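Local structure of dihydroorotase (Agrobacterium tumefaciens, 2OGJ) at residues Ile87-Arg90 with Pro91-Gly95; Leu140-Cys143 with Asn144-Pro147; Phe117-Tyr120 with Ile121-Ser125. The protein probably acts as a zinc-dependent esterase, removing the acetyl group from acetyl-(R)-mandelate in vitro, and carries a binuclear zinc site in a TIM barrel. All coordinates share one frame; numbering follows the deposited sequence.

Interaction 1. Residues Ile87-Arg90 with Pro91-Gly95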
loop_
_atom_site.group_PDB
_atom_site.type_symbol
_atom_site.label_atom_id
_atom_site.label_comp_id
_atom_site.label_asym_id
_atom_site.label_seq_id
_atom_site.Cartn_x
_atom_site.Cartn_y
_atom_site.Cartn_z
ATOM N N ILE A 87 -9.910 5.010 24.123
ATOM C CA ILE A 87 -8.974 4.631 25.178
ATOM C C ILE A 87 -8.835 5.543 26.398
ATOM O O ILE A 87 -8.367 5.104 27.440
ATOM C CB ILE A 87 -7.552 4.409 24.543
ATOM C CG1 ILE A 87 -6.745 3.460 25.416
ATOM C CG2 ILE A 87 -6.799 5.731 24.407
ATOM C CD1 ILE A 87 -7.455 2.157 25.680
ATOM N N SER A 88 -9.251 6.799 26.258
ATOM C CA SER A 88 -9.152 7.807 27.317
ATOM C C SER A 88 -10.071 7.632 28.506
ATOM O O SER A 88 -11.127 7.021 28.409
ATOM C CB SER A 88 -9.423 9.201 26.759
ATOM O OG SER A 88 -8.451 9.593 25.818
ATOM N N ILE A 89 -9.651 8.206 29.633
ATOM C CA ILE A 89 -10.413 8.188 30.875
ATOM C C ILE A 89 -10.825 9.632 31.118
ATOM O O ILE A 89 -10.569 10.498 30.287
ATOM C CB ILE A 89 -9.564 7.673 32.073
ATOM C CG1 ILE A 89 -8.237 8.423 32.155
ATOM C CG2 ILE A 89 -9.314 6.188 31.932
ATOM C CD1 ILE A 89 -7.349 7.948 33.291
ATOM N N ARG A 90 -11.467 9.908 32.241
ATOM C CA ARG A 90 -11.897 11.280 32.532
ATOM C C ARG A 90 -10.837 11.995 33.363
ATOM O O ARG A 90 -10.052 11.350 34.046
ATOM C CB ARG A 90 -13.218 11.265 33.319
ATOM C CG ARG A 90 -14.378 10.533 32.626
ATOM C CD ARG A 90 -15.563 10.473 33.574
ATOM N NE ARG A 90 -16.634 9.586 33.116
ATOM C CZ ARG A 90 -17.666 9.961 32.358
ATOM N NH1 ARG A 90 -17.795 11.231 31.951
ATOM N NH2 ARG A 90 -18.574 9.057 32.001
ATOM N N PRO A 91 -10.767 13.335 33.285
ATOM C CA PRO A 91 -9.744 13.964 34.117
ATOM C C PRO A 91 -10.069 13.811 35.605
ATOM O O PRO A 91 -9.172 13.796 36.444
ATOM C CB PRO A 91 -9.739 15.417 33.643
ATOM C CG PRO A 91 -11.029 15.576 32.933
ATOM C CD PRO A 91 -11.242 14.273 32.256
ATOM N N SER A 92 -11.348 13.675 35.941
ATOM C CA SER A 92 -11.717 13.489 37.340
ATOM C C SER A 92 -11.186 12.144 37.868
ATOM O O SER A 92 -11.121 11.941 39.071
ATOM C CB SER A 92 -13.238 13.536 37.503
ATOM O OG SER A 92 -13.821 12.264 37.286
ATOM N N GLU A 93 -10.780 11.222 36.977
ATOM C CA GLU A 93 -10.312 9.898 37.367
ATOM C C GLU A 93 -8.802 9.889 37.582
ATOM O O GLU A 93 -8.257 8.901 38.119
ATOM C CB GLU A 93 -10.711 8.860 36.318
ATOM C CG GLU A 93 -12.210 8.738 36.106
ATOM C CD GLU A 93 -12.569 7.709 35.052
ATOM O OE1 GLU A 93 -11.643 7.085 34.493
ATOM O OE2 GLU A 93 -13.775 7.526 34.785
ATOM N N CYS A 94 -8.104 10.927 37.192
ATOM C CA CYS A 94 -6.653 10.957 37.358
ATOM C C CYS A 94 -6.165 12.340 37.769
ATOM O O CYS A 94 -4.969 12.600 37.761
ATOM C CB CYS A 94 -5.992 10.572 36.040
ATOM S SG CYS A 94 -6.548 11.663 34.690
ATOM N N GLY A 95 -7.101 13.218 38.111
ATOM C CA GLY A 95 -6.759 14.575 38.506
ATOM C C GLY A 95 -6.734 14.912 39.993
ATOM O O GLY A 95 -6.083 14.231 40.785
#

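Interaction 2. Residues Leu140-Cys143 with Asn144-Pro147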
loop_
_atom_site.group_PDB
_atom_site.type_symbol
_atom_site.label_atom_id
_atom_site.label_comp_id
_atom_site.label_asym_id
_atom_site.label_seq_id
_atom_site.Cartn_x
_atom_site.Cartn_y
_atom_site.Cartn_z
ATOM N N LEU A 140 -5.967 9.353 18.874
ATOM C CA LEU A 140 -6.198 7.998 19.377
ATOM C C LEU A 140 -7.658 7.549 19.458
ATOM O O LEU A 140 -8.039 6.874 20.409
ATOM C CB LEU A 140 -5.521 7.846 20.755
ATOM C CG LEU A 140 -4.083 8.400 20.812
ATOM C CD1 LEU A 140 -3.497 8.246 22.202
ATOM C CD2 LEU A 140 -3.217 7.678 19.794
ATOM N N VAL A 141 -8.465 7.903 18.459
ATOM C CA VAL A 141 -9.870 7.512 18.459
ATOM C C VAL A 141 -10.021 6.023 18.671
ATOM O O VAL A 141 -10.745 5.601 19.564
ATOM C CB VAL A 141 -10.594 7.844 17.144
ATOM C CG1 VAL A 141 -11.595 8.924 17.381
ATOM C CG2 VAL A 141 -9.605 8.251 16.073
ATOM N N ALA A 142 -9.349 5.234 17.835
ATOM C CA ALA A 142 -9.396 3.771 17.917
ATOM C C ALA A 142 -7.980 3.301 18.225
ATOM O O ALA A 142 -7.413 2.481 17.515
ATOM C CB ALA A 142 -9.871 3.199 16.590
ATOM N N CYS A 143 -7.424 3.850 19.301
ATOM C CA CYS A 143 -6.066 3.582 19.741
ATOM C C CYS A 143 -5.542 2.178 19.462
ATOM O O CYS A 143 -6.151 1.185 19.865
ATOM C CB CYS A 143 -5.955 3.909 21.222
ATOM S SG CYS A 143 -4.303 3.779 21.856
ATOM N N ASN A 144 -4.408 2.116 18.759
ATOM C CA ASN A 144 -3.757 0.862 18.390
ATOM C C ASN A 144 -4.553 -0.055 17.446
ATOM O O ASN A 144 -3.999 -0.996 16.888
ATOM C CB ASN A 144 -3.345 0.075 19.643
ATOM C CG ASN A 144 -2.328 0.814 20.488
ATOM O OD1 ASN A 144 -1.536 1.590 19.980
ATOM N ND2 ASN A 144 -2.340 0.565 21.784
ATOM N N ARG A 145 -5.843 0.200 17.269
ATOM C CA ARG A 145 -6.653 -0.624 16.382
ATOM C C ARG A 145 -6.620 -0.060 14.962
ATOM O O ARG A 145 -6.647 -0.803 13.989
ATOM C CB ARG A 145 -8.085 -0.696 16.903
ATOM C CG ARG A 145 -8.192 -1.379 18.239
ATOM C CD ARG A 145 -9.630 -1.610 18.617
ATOM N NE ARG A 145 -10.236 -0.423 19.201
ATOM C CZ ARG A 145 -11.388 0.094 18.800
ATOM N NH1 ARG A 145 -12.058 -0.463 17.799
ATOM N NH2 ARG A 145 -11.882 1.146 19.431
ATOM N N VAL A 146 -6.584 1.263 14.862
ATOM C CA VAL A 146 -6.496 1.955 13.591
ATOM C C VAL A 146 -5.415 2.993 13.799
ATOM O O VAL A 146 -5.698 4.140 14.091
ATOM C CB VAL A 146 -7.801 2.657 13.230
ATOM C CG1 VAL A 146 -7.636 3.366 11.903
ATOM C CG2 VAL A 146 -8.943 1.654 13.189
ATOM N N PRO A 147 -4.154 2.590 13.664
ATOM C CA PRO A 147 -2.972 3.444 13.832
ATOM C C PRO A 147 -3.140 4.869 13.278
ATOM O O PRO A 147 -3.713 5.074 12.216
ATOM C CB PRO A 147 -1.891 2.664 13.095
ATOM C CG PRO A 147 -2.296 1.257 13.322
ATOM C CD PRO A 147 -3.779 1.299 13.062
#

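Interaction 3. Residues Phe117-Tyr120 with Ile121-Ser125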
loop_
_atom_site.group_PDB
_atom_site.type_symbol
_atom_site.label_atom_id
_atom_site.label_comp_id
_atom_site.label_asym_id
_atom_site.label_seq_id
_atom_site.Cartn_x
_atom_site.Cartn_y
_atom_site.Cartn_z
ATOM N N PHE A 117 -11.512 18.473 22.130
ATOM C CA PHE A 117 -10.823 18.259 23.383
ATOM C C PHE A 117 -10.890 19.532 24.220
ATOM O O PHE A 117 -11.182 19.483 25.407
ATOM C CB PHE A 117 -9.363 17.896 23.116
ATOM C CG PHE A 117 -8.568 17.579 24.360
ATOM C CD1 PHE A 117 -8.746 16.374 25.026
ATOM C CD2 PHE A 117 -7.632 18.477 24.855
ATOM C CE1 PHE A 117 -8.011 16.063 26.161
ATOM C CE2 PHE A 117 -6.883 18.164 26.008
ATOM C CZ PHE A 117 -7.080 16.959 26.650
ATOM N N ARG A 118 -10.639 20.675 23.598
ATOM C CA ARG A 118 -10.657 21.949 24.310
ATOM C C ARG A 118 -11.998 22.257 24.972
ATOM O O ARG A 118 -12.059 22.642 26.140
ATOM C CB ARG A 118 -10.300 23.085 23.343
ATOM C CG ARG A 118 -10.091 24.444 24.022
ATOM C CD ARG A 118 -10.004 25.598 23.038
ATOM N NE ARG A 118 -11.204 25.662 22.216
ATOM C CZ ARG A 118 -11.197 25.590 20.888
ATOM N NH1 ARG A 118 -10.048 25.461 20.231
ATOM N NH2 ARG A 118 -12.337 25.625 20.216
ATOM N N GLU A 119 -13.070 22.075 24.208
ATOM C CA GLU A 119 -14.403 22.373 24.693
ATOM C C GLU A 119 -14.952 21.397 25.710
ATOM O O GLU A 119 -15.555 21.823 26.684
ATOM C CB GLU A 119 -15.380 22.472 23.525
ATOM C CG GLU A 119 -16.711 23.095 23.906
ATOM C CD GLU A 119 -17.735 23.052 22.786
ATOM O OE1 GLU A 119 -17.463 23.597 21.684
ATOM O OE2 GLU A 119 -18.821 22.472 23.017
ATOM N N TYR A 120 -14.762 20.095 25.493
ATOM C CA TYR A 120 -15.281 19.092 26.432
ATOM C C TYR A 120 -14.370 18.757 27.588
ATOM O O TYR A 120 -14.853 18.477 28.677
ATOM C CB TYR A 120 -15.616 17.771 25.742
ATOM C CG TYR A 120 -16.624 17.871 24.647
ATOM C CD1 TYR A 120 -17.853 18.500 24.860
ATOM C CD2 TYR A 120 -16.355 17.340 23.386
ATOM C CE1 TYR A 120 -18.792 18.604 23.845
ATOM C CE2 TYR A 120 -17.286 17.437 22.356
ATOM C CZ TYR A 120 -18.505 18.074 22.593
ATOM O OH TYR A 120 -19.428 18.194 21.577
ATOM N N ILE A 121 -13.060 18.763 27.367
ATOM C CA ILE A 121 -12.145 18.406 28.449
ATOM C C ILE A 121 -11.419 19.557 29.140
ATOM O O ILE A 121 -11.459 19.666 30.361
ATOM C CB ILE A 121 -11.091 17.387 27.965
ATOM C CG1 ILE A 121 -11.790 16.232 27.247
ATOM C CG2 ILE A 121 -10.282 16.874 29.145
ATOM C CD1 ILE A 121 -12.878 15.552 28.069
ATOM N N ILE A 122 -10.760 20.413 28.369
ATOM C CA ILE A 122 -10.013 21.518 28.953
ATOM C C ILE A 122 -10.835 22.571 29.669
ATOM O O ILE A 122 -10.727 22.708 30.878
ATOM C CB ILE A 122 -9.141 22.253 27.899
ATOM C CG1 ILE A 122 -8.113 21.301 27.284
ATOM C CG2 ILE A 122 -8.385 23.382 28.555
ATOM C CD1 ILE A 122 -7.301 21.935 26.191
ATOM N N GLU A 123 -11.648 23.312 28.930
ATOM C CA GLU A 123 -12.438 24.406 29.505
ATOM C C GLU A 123 -13.282 24.101 30.745
ATOM O O GLU A 123 -13.260 24.865 31.713
ATOM C CB GLU A 123 -13.301 25.039 28.407
ATOM C CG GLU A 123 -12.452 25.663 27.275
ATOM C CD GLU A 123 -13.227 25.922 25.972
ATOM O OE1 GLU A 123 -14.380 25.454 25.842
ATOM O OE2 GLU A 123 -12.677 26.580 25.059
ATOM N N PRO A 124 -14.022 22.981 30.744
ATOM C CA PRO A 124 -14.836 22.665 31.917
ATOM C C PRO A 124 -14.113 22.048 33.119
ATOM O O PRO A 124 -14.711 21.927 34.185
ATOM C CB PRO A 124 -15.900 21.723 31.348
ATOM C CG PRO A 124 -15.156 20.979 30.307
ATOM C CD PRO A 124 -14.369 22.087 29.624
ATOM N N SER A 125 -12.846 21.668 32.972
ATOM C CA SER A 125 -12.116 21.036 34.077
ATOM C C SER A 125 -11.575 21.994 35.134
ATOM O O SER A 125 -11.203 23.131 34.814
ATOM C CB SER A 125 -10.947 20.210 33.538
ATOM O OG SER A 125 -11.372 18.960 33.025
#

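Interaction 1. Residues Ile87-Arg90 with Pro91-Gly95
The backbone oxygen of Arg90 receives the N-H of Glu93, with 3.0 Å from Glu93 N to Arg90 O and an angle of 153° at the hydrogen. The donor stands well above the plane of the carbonyl group rather than on a lone pair. A second bond of the same span follows, from Cys94 N to Pro91 O (3.2 Å). The result is two overlapping turns, each closed by a bond from residue i+3 to residue i, with helical backbone angles at Pro91 to Glu93, and they follow the extended Ser88 to Arg90. The side chain of Glu93 turns back across the bend. With CG beside the backbone N (chi1 -60°) and the chain extended beyond it, the carboxylate is delivered over Ile89 and Arg90. One oxygen, OE1, rests against the methyl CG2 of Ile89 at 3.6 Å. The other, OE2, sits at the edge of the Arg90 guanidinium, near its plane, although the two flat groups are steeply inclined to each other, and the salt bridge is long, 3.9 Å from Arg90 NE to Glu93 OE2. The stronger grip on this arginine comes from Glu119 of the second subunit, whose carboxylate pairs with both NH1 and NH2. On the apolar side, Ile89 CD1 meets Cys94 CB at 4.0 Å, a contact between buried side chains. The turns lie in the loop between strands 77-78 and 100-106: the backbone of Ile89 is hydrogen-bonded to that of the zinc ligand His79, while Pro91 and Cys94 pack on Leu103 of strand 100-106.

Interaction 2. Residues Leu140-Cys143 with Asn144-Pro147
Ala142 offers its methyl group to two side chains from the far end of the turn. The guanidinium of Arg145 lies flat over it, with CB of Ala142 4.0 Å from the guanidinium plane and beneath its centre, while CG2 of Val146 approaches the same CB at 3.8 Å. A single bend at chi3 (-82°) turns the end of Arg145 over Ala142. The backbone carries the turn. Ala142 O accepts from both Arg145 N (2.8 Å) and Val146 N (3.0 Å), so bonds from residues i+3 and i+4 share one acceptor. Cys143 and Asn144 occupy its corners, and the positive phi of Asn144 (64°) gives them backbone angles close to those of a type II turn. Their side chains lie near each other, ND2 of Asn144 being 3.8 Å from Cys143 SG. Beyond the turn, the guanidinium is held by Asp86 through NH2 and by Glu111 of the second subunit through NH1. Such a loop, following strand 128-132 on the way to helix 157-165, is typical of the catalytic end of a TIM barrel in the amidohydrolase family, and the Cys143 side chain lies about 7 Å from a bound zinc ion.

Interaction 3. Residues Phe117-Tyr120 with Ile121-Ser125
The Phe117 ring carries Ile121 over one face, CB standing 4.1 Å from the ring centroid and 23° off the normal in a CH-pi contact. Ile122 comes in obliquely, CG1 3.6 Å from Phe117 CE2, and Trp81 meets the ring edge-to-face. With Phe117 CG anti to the backbone N (chi1 -177°), the ring lies over Ile121 and across Ile122. A second flat group, the Arg118 guanidinium, has Glu123 OE2 at its edge and in its plane; this salt bridge includes a weak hydrogen bond, 3.3 Å from NE to OE2. The Tyr120 ring stacks on Tyr120 of the second subunit. Helix 114-122 belongs to the beta-alpha-beta unit of strands 100-106 and 128-132, with Phe117 and Ile122 pressing on Ile129. Near its C-terminal end the helix widens into a pi-type turn. Phe117 O takes Ile121 N (2.8 Å) and Ile122 N (3.1 Å) from opposite faces of its plane, and Glu123 N reaches Arg118 O (2.9 Å). The carboxylate planes of Glu119 and Glu123 are nearly parallel; Glu119 is bonded to His82 and Arg90 of the second subunit. A type I turn from Ile122 to Ser125 follows, and Ser125 OG donates to Ile121 O (2.8 Å).

All three are local turns with buried apolar and more exposed charged sides, but their settings differ. Interaction 2 lies closest to the zinc ions; interaction 1 is tied to the zinc ligand His79 by its backbone, and the two touch, Ile87 CB lying 3.7 Å from Cys143 CB. Interaction 3 lies in the last turns of helix 114-122 and the turn that follows, and meets interaction 1 where Pro91 packs against Ser125 and Ile121. Among side chains, interaction 3 joins aromatic packing to a salt bridge nearer the surface, interaction 2 lays a guanidinium over a methyl, and interaction 1 sets a long ion pair beside an aliphatic contact. Arg90 of interaction 1 and Glu119 of interaction 3 pair across the subunit boundary.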